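Uncharacterized HTH-type transcriptional regulator SAR2349 (PDB 4EM2) probably binds DNA as a transcription regulator of the MarR family, and is seen here with salicylate bound at several sites. Local coordinates at residues I152-D155 and Q156-E159. Sequence-based numbering, arbitrary orientation.
Sequences ISQD and QMQE. With SO4 (sulfate ion), chain G.
Gln156 OE1 accepts the backbone N-H of Ser153 at 2.6 Å, the donor lying in the plane of the amide carbonyl. In return Ser153 OG takes the backbone N-H of Gln156 at 2.8 Å in a nearly straight bond (169°). This exchange is a capping box, with Ser153 as N-cap of helix 154-174. Ser153 OG is turned between its own N and carbonyl carbon (chi1 80°), which swings it over the first turn to meet Gln156 N. The side chain of Gln156 runs extended beyond CG, back past Ser153 OG, and its amide oxygen also lies close to Ile152 CA. Just outside the box Ile152 CG2 rests on Met157 CG at 3.5 Å, the two side chains crossing at about a right angle, a hydrophobic staple across the helix start. Regular i to i+4 bonds follow, the first from Met157 N to Ser153 O (2.9 Å). A sulfate, probably from the crystallisation liquor, accepts from Gln154 N through O3, whose position is less certain. Side-chain oxygens thus serve two backbone N-H groups at this exposed helix start, and the anion beside them is consistent with the positive end of the helix dipole.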
ATOM      1  N   ILE A 152       3.401  15.569  19.001  1.00 50.46           N
ATOM      2  CA  ILE A 152       3.923  14.227  19.136  1.00 49.89           C
ATOM      3  C   ILE A 152       5.443  14.152  19.114  1.00 50.18           C
ATOM      4  O   ILE A 152       6.106  14.726  18.265  1.00 50.19           O
ATOM      5  CB  ILE A 152       3.347  13.302  18.057  1.00 49.64           C
ATOM      6  CG1 ILE A 152       1.842  13.198  18.240  1.00 50.27           C
ATOM      7  CG2 ILE A 152       3.977  11.930  18.146  1.00 47.84           C
ATOM      8  CD1 ILE A 152       1.105  12.857  16.953  1.00 51.09           C
ATOM      9  N   SER A 153       5.979  13.413  20.067  1.00 50.87           N
ATOM     10  CA  SER A 153       7.402  13.246  20.198  1.00 52.53           C
ATOM     11  C   SER A 153       7.854  11.943  19.551  1.00 53.68           C
ATOM     12  O   SER A 153       7.048  11.058  19.247  1.00 52.84           O
ATOM     13  CB  SER A 153       7.779  13.214  21.668  1.00 53.51           C
ATOM     14  OG  SER A 153       7.524  11.922  22.199  1.00 55.62           O
ATOM     15  N   GLN A 154       9.160  11.833  19.359  1.00 53.38           N
ATOM     16  CA  GLN A 154       9.734  10.657  18.765  1.00 54.31           C
ATOM     17  C   GLN A 154       9.418   9.485  19.662  1.00 54.31           C
ATOM     18  O   GLN A 154       9.168   8.378  19.194  1.00 52.95           O
ATOM     19  CB  GLN A 154      11.246  10.815  18.655  1.00 56.40           C
ATOM     20  CG  GLN A 154      11.696  12.011  17.838  1.00 58.75           C
ATOM     21  CD  GLN A 154      11.436  11.838  16.362  1.00 60.76           C
ATOM     22  OE1 GLN A 154      12.177  11.125  15.670  1.00 62.63           O
ATOM     23  NE2 GLN A 154      10.373  12.485  15.861  1.00 60.65           N
ATOM     24  N   ASP A 155       9.441   9.738  20.965  1.00 54.32           N
ATOM     25  CA  ASP A 155       9.164   8.692  21.931  1.00 54.05           C
ATOM     26  C   ASP A 155       7.709   8.255  21.823  1.00 52.17           C
ATOM     27  O   ASP A 155       7.410   7.054  21.789  1.00 49.87           O
ATOM     28  CB  ASP A 155       9.486   9.174  23.354  1.00 57.62           C
ATOM     29  CG  ASP A 155      10.965   8.992  23.711  1.00 61.41           C
ATOM     30  OD1 ASP A 155      11.490   7.860  23.544  1.00 63.69           O
ATOM     31  OD2 ASP A 155      11.608   9.972  24.156  1.00 62.92           O
ATOM     32  N   GLN A 156       6.812   9.231  21.755  1.00 50.33           N
ATOM     33  CA  GLN A 156       5.406   8.912  21.613  1.00 49.79           C
ATOM     34  C   GLN A 156       5.190   8.099  20.331  1.00 48.82           C
ATOM     35  O   GLN A 156       4.369   7.174  20.316  1.00 49.51           O
ATOM     36  CB  GLN A 156       4.577  10.171  21.581  1.00 50.81           C
ATOM     37  CG  GLN A 156       4.417  10.838  22.922  1.00 51.80           C
ATOM     38  CD  GLN A 156       3.769  12.199  22.751  1.00 52.94           C
ATOM     39  OE1 GLN A 156       4.241  12.997  21.964  1.00 53.80           O
ATOM     40  NE2 GLN A 156       2.684  12.464  23.475  1.00 53.61           N
ATOM     41  N   MET A 157       5.939   8.409  19.269  1.00 46.92           N
ATOM     42  CA  MET A 157       5.801   7.663  18.030  1.00 45.76           C
ATOM     43  C   MET A 157       6.240   6.191  18.179  1.00 46.09           C
ATOM     44  O   MET A 157       5.547   5.296  17.681  1.00 43.90           O
ATOM     45  CB  MET A 157       6.588   8.319  16.888  1.00 45.14           C
ATOM     46  CG  MET A 157       5.977   9.620  16.381  1.00 45.42           C
ATOM     47  SD  MET A 157       6.536  10.051  14.684  1.00 42.59           S
ATOM     48  CE  MET A 157       8.045  10.938  15.127  1.00 43.08           C
ATOM     49  N   GLN A 158       7.360   5.920  18.874  1.00 44.96           N
ATOM     50  CA  GLN A 158       7.809   4.522  19.009  1.00 45.20           C
ATOM     51  C   GLN A 158       6.918   3.746  19.956  1.00 44.54           C
ATOM     52  O   GLN A 158       6.668   2.583  19.732  1.00 44.19           O
ATOM     53  CB  GLN A 158       9.276   4.415  19.473  1.00 46.50           C
ATOM     54  CG  GLN A 158       9.796   2.977  19.552  1.00 47.57           C
ATOM     55  CD  GLN A 158      10.118   2.355  18.202  1.00 49.04           C
ATOM     56  OE1 GLN A 158      10.924   2.892  17.440  1.00 49.51           O
ATOM     57  NE2 GLN A 158       9.507   1.196  17.907  1.00 49.35           N
ATOM     58  N   GLU A 159       6.449   4.398  21.016  1.00 44.98           N
ATOM     59  CA  GLU A 159       5.530   3.755  21.955  1.00 45.93           C
ATOM     60  C   GLU A 159       4.258   3.348  21.178  1.00 42.42           C
ATOM     61  O   GLU A 159       3.760   2.260  21.361  1.00 42.92           O
ATOM     62  CB  GLU A 159       5.102   4.715  23.089  1.00 49.48           C
ATOM     63  CG  GLU A 159       6.248   5.278  23.923  1.00 57.57           C
ATOM     64  CD  GLU A 159       7.037   4.190  24.634  1.00 62.55           C
ATOM     65  OE1 GLU A 159       7.177   3.057  24.088  1.00 65.79           O
ATOM     66  OE2 GLU A 159       7.539   4.472  25.755  1.00 66.60           O
TER
HETATM   67  S   SO4 G 506      10.791  15.310  19.562  1.00 94.89           S
HETATM   68  O1  SO4 G 506      11.123  15.565  18.079  1.00 94.16           O
HETATM   69  O2  SO4 G 506      11.620  16.210  20.456  1.00 95.07           O
HETATM   70  O3  SO4 G 506      11.068  13.877  19.935  1.00 94.42           O
HETATM   71  O4  SO4 G 506       9.337  15.725  19.804  1.00 94.54           O